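Local coordinates for protein tumor necrosis factor receptor superfamily member 11B (Homo sapiens, PDB 3URF) that acts as a secreted decoy receptor for the cytokine RANKL, thereby neutralising its role in osteoclast formation and restraining bone resorption, at residues 69-74 / 83-88. Residues are numbered along the deposited sequence; the frame is centred on the assembly and turned at random.
Sequences LQYVKQ and VCECKE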
ATOM      1  N   LEU B  69      -5.331  20.669 -13.389  1.00 56.54           N
ATOM      2  CA  LEU B  69      -5.863  21.208 -14.634  1.00 62.99           C
ATOM      3  C   LEU B  69      -7.375  21.372 -14.606  1.00 60.93           C
ATOM      4  O   LEU B  69      -8.042  21.327 -15.649  1.00 58.42           O
ATOM      5  CB  LEU B  69      -5.430  20.357 -15.823  1.00 63.98           C
ATOM      6  CG  LEU B  69      -3.904  20.319 -15.885  1.00 63.57           C
ATOM      7  CD1 LEU B  69      -3.420  19.865 -17.239  1.00 60.54           C
ATOM      8  CD2 LEU B  69      -3.370  21.697 -15.560  1.00 65.68           C
ATOM      9  N   GLN B  70      -7.905  21.575 -13.405  1.00 51.31           N
ATOM     10  CA  GLN B  70      -9.318  21.836 -13.240  1.00 61.07           C
ATOM     11  C   GLN B  70      -9.557  23.229 -12.733  1.00 69.26           C
ATOM     12  O   GLN B  70      -8.699  23.817 -12.080  1.00 73.37           O
ATOM     13  CB  GLN B  70      -9.911  20.875 -12.244  1.00 63.97           C
ATOM     14  CG  GLN B  70     -10.299  19.573 -12.839  1.00 59.78           C
ATOM     15  CD  GLN B  70     -11.107  18.771 -11.874  1.00 60.06           C
ATOM     16  OE1 GLN B  70     -10.966  18.918 -10.648  1.00 60.19           O
ATOM     17  NE2 GLN B  70     -11.980  17.924 -12.405  1.00 53.84           N
ATOM     18  N   TYR B  71     -10.745  23.743 -13.025  1.00 69.81           N
ATOM     19  CA  TYR B  71     -11.151  25.042 -12.523  1.00 63.62           C
ATOM     20  C   TYR B  71     -12.524  24.951 -11.846  1.00 67.93           C
ATOM     21  O   TYR B  71     -13.361  24.113 -12.216  1.00 59.41           O
ATOM     22  CB  TYR B  71     -11.184  26.052 -13.665  1.00 61.55           C
ATOM     23  CG  TYR B  71     -12.457  25.982 -14.459  1.00 71.54           C
ATOM     24  CD1 TYR B  71     -12.565  25.156 -15.579  1.00 69.67           C
ATOM     25  CD2 TYR B  71     -13.567  26.723 -14.072  1.00 69.71           C
ATOM     26  CE1 TYR B  71     -13.748  25.085 -16.301  1.00 70.89           C
ATOM     27  CE2 TYR B  71     -14.750  26.653 -14.779  1.00 84.01           C
ATOM     28  CZ  TYR B  71     -14.841  25.835 -15.894  1.00 82.62           C
ATOM     29  OH  TYR B  71     -16.030  25.781 -16.594  1.00 86.47           O
ATOM     30  N   VAL B  72     -12.750  25.812 -10.855  1.00 65.75           N
ATOM     31  CA  VAL B  72     -14.034  25.854 -10.161  1.00 57.85           C
ATOM     32  C   VAL B  72     -15.114  26.517 -10.993  1.00 66.17           C
ATOM     33  O   VAL B  72     -15.185  27.740 -11.067  1.00 69.39           O
ATOM     34  CB  VAL B  72     -13.952  26.611  -8.833  1.00 50.71           C
ATOM     35  CG1 VAL B  72     -15.229  26.370  -8.020  1.00 58.31           C
ATOM     36  CG2 VAL B  72     -12.734  26.168  -8.040  1.00 50.67           C
ATOM     37  N   LYS B  73     -15.954  25.703 -11.617  1.00 71.91           N
ATOM     38  CA  LYS B  73     -17.069  26.222 -12.391  1.00 78.99           C
ATOM     39  C   LYS B  73     -18.119  26.829 -11.468  1.00 88.14           C
ATOM     40  O   LYS B  73     -18.592  27.952 -11.675  1.00 87.91           O
ATOM     41  CB  LYS B  73     -17.699  25.106 -13.212  1.00 70.85           C
ATOM     42  CG  LYS B  73     -19.092  25.431 -13.662  1.00 81.98           C
ATOM     43  CD  LYS B  73     -19.777  24.232 -14.277  1.00 97.00           C
ATOM     44  CE  LYS B  73     -19.403  24.061 -15.737  1.00 96.95           C
ATOM     45  NZ  LYS B  73     -20.246  23.010 -16.383  1.00 94.72           N
ATOM     46  N   GLN B  74     -18.484  26.065 -10.449  1.00 84.78           N
ATOM     47  CA  GLN B  74     -19.456  26.506  -9.470  1.00 73.28           C
ATOM     48  C   GLN B  74     -18.811  26.495  -8.089  1.00 75.34           C
ATOM     49  O   GLN B  74     -18.353  25.461  -7.594  1.00 74.14           O
ATOM     50  CB  GLN B  74     -20.685  25.599  -9.515  1.00 75.77           C
ATOM     51  CG  GLN B  74     -21.533  25.604  -8.254  1.00 88.54           C
ATOM     52  CD  GLN B  74     -22.398  26.845  -8.116  1.00100.96           C
ATOM     53  OE1 GLN B  74     -22.715  27.267  -6.999  1.00112.50           O
ATOM     54  NE2 GLN B  74     -22.799  27.427  -9.248  1.00 93.03           N
ATOM     55  N   VAL B  83     -18.304  22.685  -7.946  1.00 66.79           N
ATOM     56  CA  VAL B  83     -18.191  21.890  -9.164  1.00 67.52           C
ATOM     57  C   VAL B  83     -16.886  22.196  -9.868  1.00 66.95           C
ATOM     58  O   VAL B  83     -16.599  23.348 -10.198  1.00 75.60           O
ATOM     59  CB  VAL B  83     -19.373  22.097 -10.126  1.00 63.04           C
ATOM     60  CG1 VAL B  83     -19.206  21.226 -11.381  1.00 51.75           C
ATOM     61  CG2 VAL B  83     -20.654  21.750  -9.428  1.00 59.59           C
ATOM     62  N   CYS B  84     -16.096  21.151 -10.084  1.00 64.72           N
ATOM     63  CA  CYS B  84     -14.789  21.288 -10.710  1.00 63.17           C
ATOM     64  C   CYS B  84     -14.847  20.693 -12.096  1.00 67.89           C
ATOM     65  O   CYS B  84     -15.462  19.655 -12.303  1.00 79.47           O
ATOM     66  CB  CYS B  84     -13.738  20.570  -9.872  1.00 46.28           C
ATOM     67  SG  CYS B  84     -13.720  21.105  -8.139  1.00 72.98           S
ATOM     68  N   GLU B  85     -14.222  21.349 -13.060  1.00 72.60           N
ATOM     69  CA  GLU B  85     -14.223  20.799 -14.402  1.00 77.49           C
ATOM     70  C   GLU B  85     -12.865  20.894 -15.072  1.00 76.93           C
ATOM     71  O   GLU B  85     -12.075  21.799 -14.787  1.00 80.05           O
ATOM     72  CB  GLU B  85     -15.309  21.451 -15.251  1.00 86.23           C
ATOM     73  CG  GLU B  85     -16.706  21.036 -14.825  1.00107.27           C
ATOM     74  CD  GLU B  85     -17.700  21.064 -15.968  1.00121.93           C
ATOM     75  OE1 GLU B  85     -17.501  21.866 -16.909  1.00122.54           O
ATOM     76  OE2 GLU B  85     -18.674  20.278 -15.926  1.00124.09           O
ATOM     77  N   CYS B  86     -12.591  19.931 -15.945  1.00 71.07           N
ATOM     78  CA  CYS B  86     -11.377  19.964 -16.742  1.00 70.02           C
ATOM     79  C   CYS B  86     -11.426  21.111 -17.735  1.00 70.13           C
ATOM     80  O   CYS B  86     -12.453  21.352 -18.363  1.00 77.85           O
ATOM     81  CB  CYS B  86     -11.163  18.632 -17.466  1.00 63.09           C
ATOM     82  SG  CYS B  86     -10.572  17.302 -16.374  1.00 86.64           S
ATOM     83  N   LYS B  87     -10.310  21.819 -17.858  1.00 67.92           N
ATOM     84  CA  LYS B  87     -10.188  22.932 -18.794  1.00 66.55           C
ATOM     85  C   LYS B  87     -10.371  22.484 -20.245  1.00 77.23           C
ATOM     86  O   LYS B  87     -10.358  21.283 -20.539  1.00 76.35           O
ATOM     87  CB  LYS B  87      -8.836  23.622 -18.601  1.00 71.46           C
ATOM     88  CG  LYS B  87      -8.708  24.263 -17.219  1.00 85.65           C
ATOM     89  CD  LYS B  87      -7.276  24.648 -16.846  1.00 91.19           C
ATOM     90  CE  LYS B  87      -7.199  25.025 -15.353  1.00 91.60           C
ATOM     91  NZ  LYS B  87      -5.810  25.061 -14.793  1.00 80.30           N
ATOM     92  N   GLU B  88     -10.558  23.456 -21.140  1.00 81.74           N
ATOM     93  CA  GLU B  88     -10.776  23.182 -22.562  1.00 73.07           C
ATOM     94  C   GLU B  88      -9.767  22.175 -23.082  1.00 69.46           C
ATOM     95  O   GLU B  88      -8.563  22.232 -22.757  1.00 66.72           O
ATOM     96  CB  GLU B  88     -10.682  24.464 -23.404  1.00 86.15           C
ATOM     97  CG  GLU B  88     -11.595  24.509 -24.663  1.00129.09           C
ATOM     98  CD  GLU B  88     -11.016  23.820 -25.914  1.00118.30           C
ATOM     99  OE1 GLU B  88      -9.776  23.651 -26.022  1.00 97.81           O
ATOM    100  OE2 GLU B  88     -11.821  23.457 -26.803  1.00117.04           O
TER
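Glu85 lies alongside Tyr71, both pointing the same way from one face of a two-stranded ribbon, with the carboxylate turned 85° from the phenol ring. Tyr71 CE1 lies 4.1 Å from Glu85 CB. Farther out, the carboxylate receives Lys73, whose chain bends at chi3 (-83°) and carries NZ to 3.0 Å from Glu85 OE1, a salt bridge. Glu116 brings a second carboxylate close to Glu85, a like charge that Lys73 probably offsets in part. Tyr71 and Glu85 form a hydrogen-bonded antiparallel pair, Tyr71 N to Glu85 O at 2.9 Å and Glu85 N to Tyr71 O at 3.0 Å. The ribbon is the closing hairpin of the second TNFR cysteine-rich repeat; Cys84 is tied by a disulfide to Cys66, in the loop before the first strand, and the second strand runs on into the third repeat, where Cys86 bonds Cys97. A classic beta bulge interrupts the ladder: Lys73 and Gln74 both face Val83, whose O accepts weak bonds from both backbone nitrogens, while Val83 N reaches Gln74 O at 2.8 Å. The extended Gln70 sets OE1 3.3 Å from Cys84 CB, with Lys67 N as its hydrogen-bond partner. Lys87 N bonds Leu69 O at 3.2 Å, and Lys87 CG and CD run past that oxygen.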